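Local coordinates for protein thioesterase (Pseudomonas aeruginosa, PDB 2O5U) that probably hydrolyses fatty acyl-CoA thioesters, as a hotdog-fold member of the 4-hydroxybenzoyl-CoA thioesterase family, at residues Y13-P18 with N46-E51; A39-A44 with Y99-F104. All blocks are in the same frame, centred on the assembly; numbering follows the deposited sequence.

Helix 34-53 supplies one side of both contacts, and the antiparallel sheet supplies the other, at different depths. Contact 2 sets the middle of the helix on strand 96-105, third in the sheet order; its centre lies about 3 Å from the centre of the chain, and all its touching residues are buried and apolar. Contact 1 uses the later part of the helix and strand 15-19, an outermost strand within the chain. Its centre is about 8 Å out, it is partly buried, and its chemistry is aromatic and polar, with a water bridging Q17 and T47, weakly on the Q17 side. The two meet where Q17 OE1 packs 3.4 Å from A44 CA, and both touch the second subunit.

Contact 1. Residues Y13-P18 with N46-E51; sequences YLHFQP and NTYLIE
The CA atoms of H15 and Y48 lie 8.9 Å apart and those of Q17 and T47 8.8 Å, so the strand at 15-18 keeps a nearly constant distance from helix residues 47 and 48. This is the hotdog fold at its margin: a long helix held against an antiparallel sheet, here touching strand 15-19, which is outermost within the chain. H15 and Q17, two apart on the strand, both start their side chains toward the helix. H15 is also the second residue of a classic beta bulge, where L14 and H15 both face L87 at the start of the strand.

The aromatic part of the contact is an edge-to-face pair. The edge of Y48 is directed at a face of H15, with the ring planes at 62° and the centroids 5.0 Å apart. One atom does most of the touching: Y48 CD1 stands 3.8 Å above the imidazole plane, over its centre. Both residues hold CG anti to the backbone N (chi1 172° for H15 and -173° for Y48), which swings the imidazole toward the helix and puts the CD1 side of the Y48 ring against it. L143 packs on both side chains, and Y48 OH is hydrogen-bonded to A139 O, tying the far end of the phenol to helix 134-141.

The polar part joins Q17 to T47. The extended Q17 chain brings its amide against the threonine, with OE1 3.4 Å from T47 CB and NE2 3.8 Å from T47 CG2; these are packing contacts. T47 OG1 also hydrogen-bonds T43 O one turn earlier, while F79 of the second subunit packs on T47. A single water completes the link, donating to T47 OG1 at 2.8 Å and accepting a weak hydrogen bond from Q17 NE2 at 3.2 Å.

Contact 2. Residues A39-A44 with Y99-F104; sequences AFFDTA and YELALF
The two segments bury 250 Å² between them, nearly all of it from F40, F41 and A44 on the helix and L101 and L103 on the strand. L101 CD2 meets A44 CB at 3.5 Å, while its other methyl, CD1, lies 4.0 Å from F41 CB. The two branches therefore reach helix positions three residues apart. With CG anti to the backbone N (chi1 179°), L103 extends CD1 toward the F40 ring and meets it obliquely, 3.5 Å from F40 CD2.

The axes of helix segment 39-44 and strand segment 99-104 approach to 9.2 Å, with 117° between their N-to-C directions. This is the core of the hotdog fold, in which the long helix lies across the antiparallel sheet that wraps it. L101 and L103, two apart on the strand, both start toward the helix, whereas A102 between them starts away and packs on Y13.

A CH-pi contact adds to the packing: L101 CB sits over one face of the F41 ring, 4.1 Å from its centroid and 24° off the normal. F117, M85 and Y38 also contact F41.

Within the helix segment, A39 O accepts hydrogen bonds from T43 N and, at 2.8 Å, from T43 OG1, the two donors coming from opposite faces of the carbonyl plane. T43 OG1 is further hydrogen-bonded to W23 N of the second subunit.

Contact 1. Residues Y13-P18 with N46-E51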
loop_
_atom_site.group_PDB
_atom_site.type_symbol
_atom_site.label_atom_id
_atom_site.label_comp_id
_atom_site.label_asym_id
_atom_site.label_seq_id
_atom_site.Cartn_x
_atom_site.Cartn_y
_atom_site.Cartn_z
ATOM N N TYR A 13 25.710 6.663 -9.075
ATOM C CA TYR A 13 25.084 6.748 -7.724
ATOM C C TYR A 13 26.112 6.422 -6.662
ATOM O O TYR A 13 27.027 5.628 -6.922
ATOM C CB TYR A 13 23.873 5.790 -7.631
ATOM C CG TYR A 13 22.841 6.221 -8.671
ATOM C CD1 TYR A 13 22.897 5.739 -9.967
ATOM C CD2 TYR A 13 21.907 7.202 -8.376
ATOM C CE1 TYR A 13 21.986 6.193 -10.947
ATOM C CE2 TYR A 13 20.998 7.686 -9.333
ATOM C CZ TYR A 13 21.054 7.190 -10.615
ATOM O OH TYR A 13 20.155 7.658 -11.537
ATOM N N LEU A 14 25.965 6.987 -5.475
ATOM C CA LEU A 14 27.041 6.928 -4.457
ATOM C C LEU A 14 26.803 5.966 -3.269
ATOM O O LEU A 14 27.774 5.494 -2.594
ATOM C CB LEU A 14 27.360 8.316 -3.944
ATOM C CG LEU A 14 28.320 9.116 -4.833
ATOM C CD1 LEU A 14 27.699 9.601 -6.176
ATOM C CD2 LEU A 14 28.860 10.310 -4.053
ATOM N N HIS A 15 25.538 5.684 -3.022
ATOM C CA HIS A 15 25.120 4.856 -1.928
ATOM C C HIS A 15 24.021 3.897 -2.408
ATOM O O HIS A 15 23.097 4.327 -3.118
ATOM C CB HIS A 15 24.557 5.737 -0.828
ATOM C CG HIS A 15 23.913 4.976 0.294
ATOM N ND1 HIS A 15 24.640 4.385 1.309
ATOM C CD2 HIS A 15 22.613 4.721 0.568
ATOM C CE1 HIS A 15 23.813 3.794 2.151
ATOM N NE2 HIS A 15 22.579 3.980 1.719
ATOM N N PHE A 16 24.078 2.658 -1.937
ATOM C CA PHE A 16 23.137 1.609 -2.332
ATOM C C PHE A 16 22.426 0.949 -1.170
ATOM O O PHE A 16 23.034 0.683 -0.135
ATOM C CB PHE A 16 23.864 0.537 -3.165
ATOM C CG PHE A 16 24.256 1.055 -4.486
ATOM C CD1 PHE A 16 25.453 1.734 -4.628
ATOM C CD2 PHE A 16 23.390 0.951 -5.576
ATOM C CE1 PHE A 16 25.823 2.278 -5.863
ATOM C CE2 PHE A 16 23.750 1.490 -6.809
ATOM C CZ PHE A 16 24.951 2.166 -6.940
ATOM N N GLN A 17 21.163 0.622 -1.385
ATOM C CA GLN A 17 20.433 -0.078 -0.343
ATOM C C GLN A 17 19.532 -1.112 -0.932
ATOM O O GLN A 17 18.674 -0.780 -1.747
ATOM C CB GLN A 17 19.574 0.875 0.467
ATOM C CG GLN A 17 18.904 0.168 1.645
ATOM C CD GLN A 17 17.766 0.956 2.210
ATOM O OE1 GLN A 17 17.750 2.172 2.110
ATOM N NE2 GLN A 17 16.821 0.272 2.850
ATOM N N PRO A 18 19.669 -2.337 -0.448
ATOM C CA PRO A 18 18.753 -3.360 -0.868
ATOM C C PRO A 18 17.384 -3.102 -0.232
ATOM O O PRO A 18 17.281 -2.587 0.903
ATOM C CB PRO A 18 19.421 -4.635 -0.327
ATOM C CG PRO A 18 20.134 -4.173 0.876
ATOM C CD PRO A 18 20.650 -2.843 0.534
ATOM N N ASN A 46 15.075 8.058 3.378
ATOM C CA ASN A 46 14.917 8.205 4.857
ATOM C C ASN A 46 15.716 7.235 5.715
ATOM O O ASN A 46 16.160 7.576 6.830
ATOM C CB ASN A 46 13.435 8.238 5.188
ATOM C CG ASN A 46 12.823 9.534 4.789
ATOM O OD1 ASN A 46 13.098 10.568 5.410
ATOM N ND2 ASN A 46 11.960 9.506 3.785
ATOM N N THR A 47 15.929 6.038 5.183
ATOM C CA THR A 47 16.825 5.063 5.819
ATOM C C THR A 47 18.216 5.685 6.052
ATOM O O THR A 47 18.734 5.678 7.185
ATOM C CB THR A 47 16.882 3.745 4.988
ATOM O OG1 THR A 47 15.553 3.198 4.887
ATOM C CG2 THR A 47 17.821 2.700 5.654
ATOM N N TYR A 48 18.765 6.268 4.986
ATOM C CA TYR A 48 20.020 7.007 5.041
ATOM C C TYR A 48 20.021 8.183 6.061
ATOM O O TYR A 48 20.916 8.242 6.922
ATOM C CB TYR A 48 20.397 7.509 3.667
ATOM C CG TYR A 48 21.771 8.122 3.656
ATOM C CD1 TYR A 48 22.916 7.320 3.559
ATOM C CD2 TYR A 48 21.918 9.514 3.739
ATOM C CE1 TYR A 48 24.190 7.900 3.560
ATOM C CE2 TYR A 48 23.158 10.104 3.749
ATOM C CZ TYR A 48 24.296 9.297 3.650
ATOM O OH TYR A 48 25.520 9.955 3.671
ATOM N N LEU A 49 19.025 9.070 5.991
ATOM C CA LEU A 49 18.952 10.275 6.856
ATOM C C LEU A 49 18.912 9.904 8.323
ATOM O O LEU A 49 19.587 10.556 9.171
ATOM C CB LEU A 49 17.729 11.146 6.521
ATOM C CG LEU A 49 17.491 11.772 5.137
ATOM C CD1 LEU A 49 16.162 12.499 5.075
ATOM C CD2 LEU A 49 18.602 12.667 4.718
ATOM N N ILE A 50 18.148 8.850 8.639
ATOM C CA ILE A 50 18.084 8.344 10.004
ATOM C C ILE A 50 19.402 7.690 10.426
ATOM O O ILE A 50 19.998 8.068 11.457
ATOM C CB ILE A 50 16.874 7.336 10.217
ATOM C CG1 ILE A 50 15.510 8.051 10.030
ATOM C CG2 ILE A 50 17.011 6.624 11.623
ATOM C CD1 ILE A 50 14.276 7.095 9.779
ATOM N N GLU A 51 19.838 6.681 9.676
ATOM C CA GLU A 51 21.034 5.923 10.068
ATOM C C GLU A 51 22.319 6.726 10.002
ATOM O O GLU A 51 23.206 6.559 10.881
ATOM C CB GLU A 51 21.193 4.651 9.215
ATOM C CG GLU A 51 20.024 3.669 9.402
ATOM C CD GLU A 51 20.207 2.364 8.639
ATOM O OE1 GLU A 51 21.022 2.390 7.687
ATOM O OE2 GLU A 51 19.546 1.350 9.020
HETATM O O HOH W 1 14.896 0.479 5.432
#

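Contact 2. Residues A39-A44 with Y99-F104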
loop_
_atom_site.group_PDB
_atom_site.type_symbol
_atom_site.label_atom_id
_atom_site.label_comp_id
_atom_site.label_asym_id
_atom_site.label_seq_id
_atom_site.Cartn_x
_atom_site.Cartn_y
_atom_site.Cartn_z
ATOM N N ALA A 39 7.710 4.716 -3.253
ATOM C CA ALA A 39 7.893 4.143 -1.917
ATOM C C ALA A 39 9.329 3.648 -1.689
ATOM O O ALA A 39 9.889 3.877 -0.606
ATOM C CB ALA A 39 6.869 3.048 -1.629
ATOM N N PHE A 40 9.932 3.029 -2.710
ATOM C CA PHE A 40 11.390 2.712 -2.666
ATOM C C PHE A 40 12.238 4.008 -2.540
ATOM O O PHE A 40 13.202 4.018 -1.770
ATOM C CB PHE A 40 11.855 1.940 -3.911
ATOM C CG PHE A 40 11.164 0.612 -4.105
ATOM C CD1 PHE A 40 10.749 -0.143 -3.004
ATOM C CD2 PHE A 40 11.006 0.080 -5.372
ATOM C CE1 PHE A 40 10.150 -1.404 -3.191
ATOM C CE2 PHE A 40 10.362 -1.205 -5.560
ATOM C CZ PHE A 40 9.962 -1.912 -4.479
ATOM N N PHE A 41 11.909 5.068 -3.291
ATOM C CA PHE A 41 12.694 6.337 -3.202
ATOM C C PHE A 41 12.624 6.888 -1.724
ATOM O O PHE A 41 13.630 7.286 -1.126
ATOM C CB PHE A 41 12.061 7.403 -4.068
ATOM C CG PHE A 41 12.220 7.223 -5.584
ATOM C CD1 PHE A 41 12.854 6.121 -6.151
ATOM C CD2 PHE A 41 11.759 8.240 -6.430
ATOM C CE1 PHE A 41 12.993 6.011 -7.557
ATOM C CE2 PHE A 41 11.909 8.151 -7.829
ATOM C CZ PHE A 41 12.515 7.033 -8.393
ATOM N N ASP A 42 11.421 6.921 -1.174
ATOM C CA ASP A 42 11.154 7.431 0.172
ATOM C C ASP A 42 11.898 6.639 1.224
ATOM O O ASP A 42 12.455 7.217 2.211
ATOM C CB ASP A 42 9.641 7.293 0.518
ATOM C CG ASP A 42 8.839 8.513 0.169
ATOM O OD1 ASP A 42 9.295 9.281 -0.716
ATOM O OD2 ASP A 42 7.771 8.711 0.791
ATOM N N THR A 43 11.859 5.317 1.050
ATOM C CA THR A 43 12.561 4.387 1.924
ATOM C C THR A 43 14.064 4.544 1.885
ATOM O O THR A 43 14.687 4.645 2.928
ATOM C CB THR A 43 12.122 2.912 1.631
ATOM O OG1 THR A 43 10.721 2.879 1.857
ATOM C CG2 THR A 43 12.856 1.906 2.555
ATOM N N ALA A 44 14.635 4.558 0.685
ATOM C CA ALA A 44 16.085 4.639 0.495
ATOM C C ALA A 44 16.601 5.939 1.128
ATOM O O ALA A 44 17.634 5.937 1.832
ATOM C CB ALA A 44 16.403 4.645 -1.021
ATOM N N TYR A 99 17.352 14.805 -4.456
ATOM C CA TYR A 99 17.921 13.458 -4.599
ATOM C C TYR A 99 17.741 12.933 -6.035
ATOM O O TYR A 99 16.724 13.221 -6.693
ATOM C CB TYR A 99 17.234 12.487 -3.645
ATOM C CG TYR A 99 17.053 12.976 -2.231
ATOM C CD1 TYR A 99 15.864 13.581 -1.800
ATOM C CD2 TYR A 99 18.092 12.886 -1.334
ATOM C CE1 TYR A 99 15.739 14.024 -0.437
ATOM C CE2 TYR A 99 17.987 13.318 -0.037
ATOM C CZ TYR A 99 16.820 13.880 0.404
ATOM O OH TYR A 99 16.739 14.281 1.704
ATOM N N GLU A 100 18.762 12.235 -6.532
ATOM C CA GLU A 100 18.604 11.294 -7.670
ATOM C C GLU A 100 18.640 9.839 -7.193
ATOM O O GLU A 100 19.540 9.469 -6.489
ATOM C CB GLU A 100 19.742 11.496 -8.622
ATOM C CG GLU A 100 19.841 12.886 -9.220
ATOM C CD GLU A 100 18.856 13.108 -10.372
ATOM O OE1 GLU A 100 18.306 12.131 -10.971
ATOM O OE2 GLU A 100 18.673 14.271 -10.698
ATOM N N LEU A 101 17.696 9.006 -7.648
ATOM C CA LEU A 101 17.623 7.610 -7.261
ATOM C C LEU A 101 17.412 6.740 -8.516
ATOM O O LEU A 101 16.858 7.208 -9.509
ATOM C CB LEU A 101 16.434 7.388 -6.318
ATOM C CG LEU A 101 16.742 7.704 -4.829
ATOM C CD1 LEU A 101 15.822 8.701 -4.273
ATOM C CD2 LEU A 101 16.830 6.530 -3.989
ATOM N N ALA A 102 17.865 5.502 -8.451
ATOM C CA ALA A 102 17.590 4.534 -9.508
ATOM C C ALA A 102 17.414 3.165 -8.830
ATOM O O ALA A 102 18.036 2.888 -7.793
ATOM C CB ALA A 102 18.719 4.543 -10.586
ATOM N N LEU A 103 16.545 2.318 -9.390
ATOM C CA LEU A 103 16.372 0.960 -8.955
ATOM C C LEU A 103 17.174 0.087 -9.915
ATOM O O LEU A 103 17.107 0.283 -11.140
ATOM C CB LEU A 103 14.900 0.528 -8.980
ATOM C CG LEU A 103 14.581 -0.919 -8.550
ATOM C CD1 LEU A 103 13.202 -1.013 -7.884
ATOM C CD2 LEU A 103 14.710 -1.920 -9.691
ATOM N N PHE A 104 17.857 -0.887 -9.342
ATOM C CA PHE A 104 18.639 -1.908 -10.039
ATOM C C PHE A 104 18.262 -3.293 -9.574
ATOM O O PHE A 104 18.001 -3.500 -8.394
ATOM C CB PHE A 104 20.143 -1.733 -9.736
ATOM C CG PHE A 104 20.687 -0.369 -10.115
ATOM C CD1 PHE A 104 20.718 0.670 -9.185
ATOM C CD2 PHE A 104 21.155 -0.138 -11.427
ATOM C CE1 PHE A 104 21.227 1.955 -9.570
ATOM C CE2 PHE A 104 21.628 1.142 -11.825
ATOM C CZ PHE A 104 21.655 2.181 -10.895
#